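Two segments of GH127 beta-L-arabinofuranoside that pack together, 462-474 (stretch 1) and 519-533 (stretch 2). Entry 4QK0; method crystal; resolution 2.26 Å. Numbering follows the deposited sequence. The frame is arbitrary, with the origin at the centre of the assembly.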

# COMPACT_ATOMS: atom_id res chain seq x y z
N ASN A 462 -15.65 24.04 -29.94
CA ASN A 462 -15.59 22.57 -29.79
C ASN A 462 -14.67 22.13 -28.64
O ASN A 462 -14.32 20.97 -28.53
N TYR A 463 -14.29 23.08 -27.77
CA TYR A 463 -13.59 22.78 -26.54
C TYR A 463 -14.38 21.70 -25.83
O TYR A 463 -15.62 21.75 -25.79
N PRO A 464 -13.68 20.70 -25.24
CA PRO A 464 -12.24 20.66 -25.03
C PRO A 464 -11.42 20.07 -26.13
O PRO A 464 -10.19 19.98 -25.98
N TRP A 465 -12.04 19.69 -27.25
CA TRP A 465 -11.30 19.00 -28.35
C TRP A 465 -10.51 19.95 -29.19
O TRP A 465 -9.60 19.53 -29.92
N ASP A 466 -10.84 21.24 -29.11
CA ASP A 466 -10.19 22.25 -29.92
C ASP A 466 -10.15 23.58 -29.15
O ASP A 466 -11.07 23.86 -28.35
N GLY A 467 -9.13 24.38 -29.40
CA GLY A 467 -8.92 25.59 -28.62
C GLY A 467 -9.45 26.91 -29.19
O GLY A 467 -9.14 27.99 -28.67
N THR A 468 -10.24 26.83 -30.26
CA THR A 468 -10.83 28.01 -30.88
C THR A 468 -12.20 28.29 -30.26
O THR A 468 -13.09 27.41 -30.18
N VAL A 469 -12.34 29.51 -29.75
CA VAL A 469 -13.58 29.96 -29.13
C VAL A 469 -14.06 31.26 -29.76
O VAL A 469 -13.30 32.23 -29.92
N ARG A 470 -15.34 31.27 -30.12
CA ARG A 470 -15.97 32.46 -30.70
C ARG A 470 -17.02 33.00 -29.73
O ARG A 470 -17.97 32.31 -29.39
N LEU A 471 -16.79 34.21 -29.24
CA LEU A 471 -17.71 34.91 -28.34
C LEU A 471 -18.39 36.06 -29.07
O LEU A 471 -17.72 36.93 -29.60
N THR A 472 -19.69 36.03 -29.09
CA THR A 472 -20.48 37.09 -29.65
C THR A 472 -21.09 37.87 -28.50
O THR A 472 -21.69 37.30 -27.60
N VAL A 473 -20.82 39.16 -28.50
CA VAL A 473 -21.23 40.02 -27.43
C VAL A 473 -22.29 40.96 -27.97
O VAL A 473 -21.98 41.81 -28.81
N SER A 474 -23.50 40.89 -27.43
CA SER A 474 -24.59 41.75 -27.87
C SER A 474 -25.29 42.50 -26.76
O SER A 474 -26.19 41.99 -26.15
N VAL A 519 -15.99 49.90 -25.46
CA VAL A 519 -17.38 50.07 -25.77
C VAL A 519 -17.80 48.91 -26.66
O VAL A 519 -17.27 48.78 -27.75
N TRP A 520 -18.77 48.14 -26.21
CA TRP A 520 -19.27 47.00 -26.95
C TRP A 520 -20.53 47.38 -27.71
O TRP A 520 -21.39 48.05 -27.18
N GLN A 521 -20.62 46.94 -28.96
CA GLN A 521 -21.74 47.18 -29.87
C GLN A 521 -22.33 45.83 -30.21
O GLN A 521 -21.62 44.81 -30.24
N GLN A 522 -23.60 45.84 -30.53
CA GLN A 522 -24.33 44.68 -31.05
C GLN A 522 -23.55 43.87 -32.10
O GLN A 522 -23.11 44.42 -33.09
N GLY A 523 -23.40 42.57 -31.89
CA GLY A 523 -22.72 41.72 -32.87
C GLY A 523 -21.20 41.78 -32.81
O GLY A 523 -20.53 41.24 -33.67
N ASP A 524 -20.63 42.39 -31.79
CA ASP A 524 -19.20 42.35 -31.60
C ASP A 524 -18.77 40.88 -31.42
O ASP A 524 -19.44 40.09 -30.74
N GLU A 525 -17.66 40.55 -32.04
CA GLU A 525 -17.14 39.18 -32.02
C GLU A 525 -15.69 39.12 -31.51
O GLU A 525 -14.80 39.81 -32.00
N VAL A 526 -15.49 38.32 -30.47
CA VAL A 526 -14.17 38.05 -29.92
C VAL A 526 -13.83 36.62 -30.29
O VAL A 526 -14.61 35.71 -30.00
N LYS A 527 -12.69 36.44 -30.96
CA LYS A 527 -12.13 35.12 -31.24
C LYS A 527 -10.91 34.83 -30.39
O LYS A 527 -9.95 35.63 -30.35
N LEU A 528 -10.99 33.70 -29.70
CA LEU A 528 -9.89 33.21 -28.87
C LEU A 528 -9.32 31.99 -29.50
O LEU A 528 -10.06 31.12 -29.95
N TYR A 529 -7.99 31.91 -29.53
CA TYR A 529 -7.29 30.74 -30.04
C TYR A 529 -6.26 30.28 -29.01
O TYR A 529 -5.33 31.03 -28.67
N PHE A 530 -6.50 29.09 -28.46
CA PHE A 530 -5.63 28.47 -27.49
C PHE A 530 -5.01 27.26 -28.19
O PHE A 530 -5.66 26.23 -28.34
N PRO A 531 -3.75 27.36 -28.60
CA PRO A 531 -3.09 26.14 -29.12
C PRO A 531 -3.12 24.93 -28.16
O PRO A 531 -2.89 25.09 -26.96
N MSE A 532 -3.48 23.75 -28.69
CA MSE A 532 -3.56 22.48 -27.93
C MSE A 532 -2.57 21.44 -28.47
O MSE A 532 -2.97 20.42 -29.02
N PRO A 533 -1.26 21.69 -28.33
CA PRO A 533 -0.31 20.64 -28.63
C PRO A 533 -0.36 19.50 -27.62
O PRO A 533 -0.89 19.68 -26.50

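Residues 468-474 and 524-529 run antiparallel as neighbouring strands, and their peptide groups satisfy one another in the alternating pattern of such a sheet. At each hydrogen-bonded pair the residues face each other with N and O. Val469 N gives to Leu528 O (2.8 Å) and Leu528 N returns to Val469 O (2.7 Å); Leu471 N and Val526 O, then Val526 N and Leu471 O, repeat the exchange at 2.8 Å each. Val473 N reaches Asp524 O at 2.8 Å, but the return bond from Asp524 N to Val473 O is weak, 3.3 Å and bent; Asp524 N also bonds to Gln521 O at 3.0 Å, within the type II turn. At the other end Phe530 N donates to Gly467 O (2.9 Å), carrying the pairing just beyond the strands.

Side chains alternate between two faces. Val469, Leu471, Val473, Val526 and Leu528 share the buried one, where branched aliphatic groups fill space without needing polar partners. The valines are all t and the leucines both m,t. Val469 CB lies 4.0 Å from Leu528 CB, Leu471 CB 4.0 Å from Val526 CB, and Leu471 CD1 4.4 Å from Leu528 CD1. Val473 CG1 packs 3.8 Å from CE3 of Trp520 (m), whose NE1 is satisfied elsewhere in the structure. Asp524 (m) is the charged exception on this face, yet it is well provided for: OD2 accepts from Gln521 N at 2.8 Å, steadying the turn, and OD1 is bonded elsewhere.

The opposite face carries Thr468, Arg470, Thr472, Glu525, Lys527 and Tyr529, polar or amphipathic residues suited to its greater exposure. Arg470 and Glu525, both t at chi1, bring their ends together in a salt bridge, Arg470 NE to Glu525 OE2, at a long 3.5 Å; Arg470 is poorly ordered, so the link is probably loose. Thr468 (m) sets OG1 3.7 Å from CD1 of Tyr529 (t), while its backbone N donates to Asp466 OD2 at 3.1 Å.

Before the first strand, Gly467 leaves room for the other stretch: a CB there would sit 1.8 Å from Phe530 O. Its CA instead approaches Phe530 O at 3.3 Å in a CA-H...O contact. Selenomethionine Met532 (m,t,t) points toward this loop, its long, flexible side chain placing CE 3.2 Å from Pro464 O and 3.7 Å from CE2 of Tyr463 (t). Tyr463 CE2 also lies 4.4 Å from CD2 of Phe530 (m), so its ring serves the apolar cluster while its OH is hydrogen-bonded elsewhere.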

# COMPACT_ATOMS: atom_id res chain seq x y z
CB ASN A 462 -15.10 21.88 -31.07
CG ASN A 462 -15.99 22.16 -32.27
OD1 ASN A 462 -15.48 22.39 -33.37
ND2 ASN A 462 -17.31 22.17 -32.07
CB TYR A 463 -13.55 24.03 -25.73
CG TYR A 463 -12.47 24.19 -24.65
CD1 TYR A 463 -12.65 23.70 -23.37
CD2 TYR A 463 -11.38 25.02 -24.88
CE1 TYR A 463 -11.72 23.95 -22.39
CE2 TYR A 463 -10.46 25.28 -23.89
CZ TYR A 463 -10.63 24.75 -22.66
OH TYR A 463 -9.68 25.01 -21.69
CB PRO A 464 -12.12 19.79 -23.79
CG PRO A 464 -13.22 18.83 -23.94
CD PRO A 464 -14.35 19.61 -24.56
CB TRP A 465 -12.24 18.16 -29.21
CG TRP A 465 -13.08 17.30 -28.37
CD1 TRP A 465 -14.41 17.26 -28.33
CD2 TRP A 465 -12.61 16.33 -27.44
NE1 TRP A 465 -14.83 16.37 -27.38
CE2 TRP A 465 -13.74 15.77 -26.83
CE3 TRP A 465 -11.34 15.89 -27.05
CZ2 TRP A 465 -13.66 14.78 -25.87
CZ3 TRP A 465 -11.25 14.91 -26.05
CH2 TRP A 465 -12.40 14.38 -25.47
CB ASP A 466 -10.99 22.37 -31.24
CG ASP A 466 -10.58 23.54 -32.05
OD1 ASP A 466 -9.53 23.46 -32.70
OD2 ASP A 466 -11.32 24.55 -32.01
CB THR A 468 -10.95 27.85 -32.40
OG1 THR A 468 -9.61 27.84 -32.97
CG2 THR A 468 -11.71 29.02 -33.01
CB VAL A 469 -13.41 30.23 -27.62
CG1 VAL A 469 -14.74 30.59 -27.01
CG2 VAL A 469 -12.82 29.02 -26.90
CB ARG A 470 -16.61 32.05 -32.02
CG ARG A 470 -17.05 33.24 -32.81
CD ARG A 470 -18.03 32.89 -33.97
NE ARG A 470 -17.25 32.77 -35.19
CZ ARG A 470 -17.66 32.17 -36.31
NH1 ARG A 470 -18.87 31.63 -36.42
NH2 ARG A 470 -16.82 32.13 -37.34
CB LEU A 471 -16.98 35.55 -27.17
CG LEU A 471 -16.32 34.64 -26.18
CD1 LEU A 471 -15.42 35.45 -25.27
CD2 LEU A 471 -17.37 33.98 -25.33
CB THR A 472 -21.59 36.57 -30.57
OG1 THR A 472 -20.98 35.74 -31.55
CG2 THR A 472 -22.25 37.73 -31.29
CB VAL A 473 -20.03 40.83 -26.86
CG1 VAL A 473 -20.48 41.72 -25.71
CG2 VAL A 473 -18.93 39.88 -26.39
CB SER A 474 -25.59 40.90 -28.58
OG SER A 474 -24.88 40.26 -29.60
CB VAL A 519 -17.66 51.40 -26.56
CG1 VAL A 519 -19.10 51.45 -27.02
CG2 VAL A 519 -17.30 52.62 -25.73
CB TRP A 520 -19.62 45.86 -25.98
CG TRP A 520 -18.43 45.37 -25.20
CD1 TRP A 520 -18.01 45.81 -24.01
CD2 TRP A 520 -17.45 44.40 -25.63
NE1 TRP A 520 -16.84 45.19 -23.63
CE2 TRP A 520 -16.48 44.31 -24.61
CE3 TRP A 520 -17.33 43.58 -26.75
CZ2 TRP A 520 -15.41 43.43 -24.68
CZ3 TRP A 520 -16.25 42.72 -26.82
CH2 TRP A 520 -15.31 42.66 -25.78
CB GLN A 521 -21.25 47.76 -31.22
CG GLN A 521 -20.47 49.09 -31.22
CD GLN A 521 -21.33 50.36 -31.23
OE1 GLN A 521 -20.87 51.44 -30.85
NE2 GLN A 521 -22.58 50.24 -31.67
CB GLN A 522 -25.63 45.20 -31.69
CG GLN A 522 -26.58 44.14 -32.23
CD GLN A 522 -27.31 43.43 -31.12
OE1 GLN A 522 -27.29 42.20 -31.03
NE2 GLN A 522 -27.99 44.20 -30.28
CB ASP A 524 -18.75 43.21 -30.42
CG ASP A 524 -18.54 44.67 -30.80
OD1 ASP A 524 -18.51 45.00 -32.01
OD2 ASP A 524 -18.36 45.51 -29.89
CB GLU A 525 -17.21 38.58 -33.39
CG GLU A 525 -17.06 37.09 -33.34
CD GLU A 525 -17.12 36.46 -34.73
OE1 GLU A 525 -18.23 36.37 -35.27
OE2 GLU A 525 -16.06 36.05 -35.26
CB VAL A 526 -14.17 38.17 -28.39
CG1 VAL A 526 -12.77 37.91 -27.83
CG2 VAL A 526 -14.65 39.54 -27.95
CB LYS A 527 -11.82 34.81 -32.72
CG LYS A 527 -13.03 34.17 -33.38
CD LYS A 527 -12.94 34.08 -34.88
CE LYS A 527 -12.05 32.92 -35.29
NZ LYS A 527 -12.79 31.63 -35.30
CB LEU A 528 -10.38 32.84 -27.50
CG LEU A 528 -11.16 33.87 -26.70
CD1 LEU A 528 -11.62 33.29 -25.38
CD2 LEU A 528 -10.25 35.03 -26.41
CB TYR A 529 -6.62 31.03 -31.38
CG TYR A 529 -5.68 29.90 -31.80
CD1 TYR A 529 -6.17 28.59 -31.94
CD2 TYR A 529 -4.31 30.13 -32.03
CE1 TYR A 529 -5.31 27.56 -32.30
CE2 TYR A 529 -3.46 29.11 -32.40
CZ TYR A 529 -3.97 27.83 -32.53
OH TYR A 529 -3.13 26.80 -32.87
CB PHE A 530 -6.42 28.00 -26.27
CG PHE A 530 -7.17 29.10 -25.56
CD1 PHE A 530 -6.50 30.23 -25.06
CD2 PHE A 530 -8.52 28.99 -25.31
CE1 PHE A 530 -7.17 31.23 -24.38
CE2 PHE A 530 -9.21 30.00 -24.64
CZ PHE A 530 -8.52 31.13 -24.17
CB PRO A 531 -1.65 26.59 -29.37
CG PRO A 531 -1.62 28.08 -29.24
CD PRO A 531 -2.80 28.47 -28.40
CB MSE A 532 -4.99 21.88 -28.01
CG MSE A 532 -5.97 22.63 -27.18
SE MSE A 532 -7.58 21.58 -27.03
CE MSE A 532 -8.58 22.77 -25.87
CB PRO A 533 1.04 21.34 -28.45
CG PRO A 533 0.80 22.39 -27.44
CD PRO A 533 -0.61 22.87 -27.74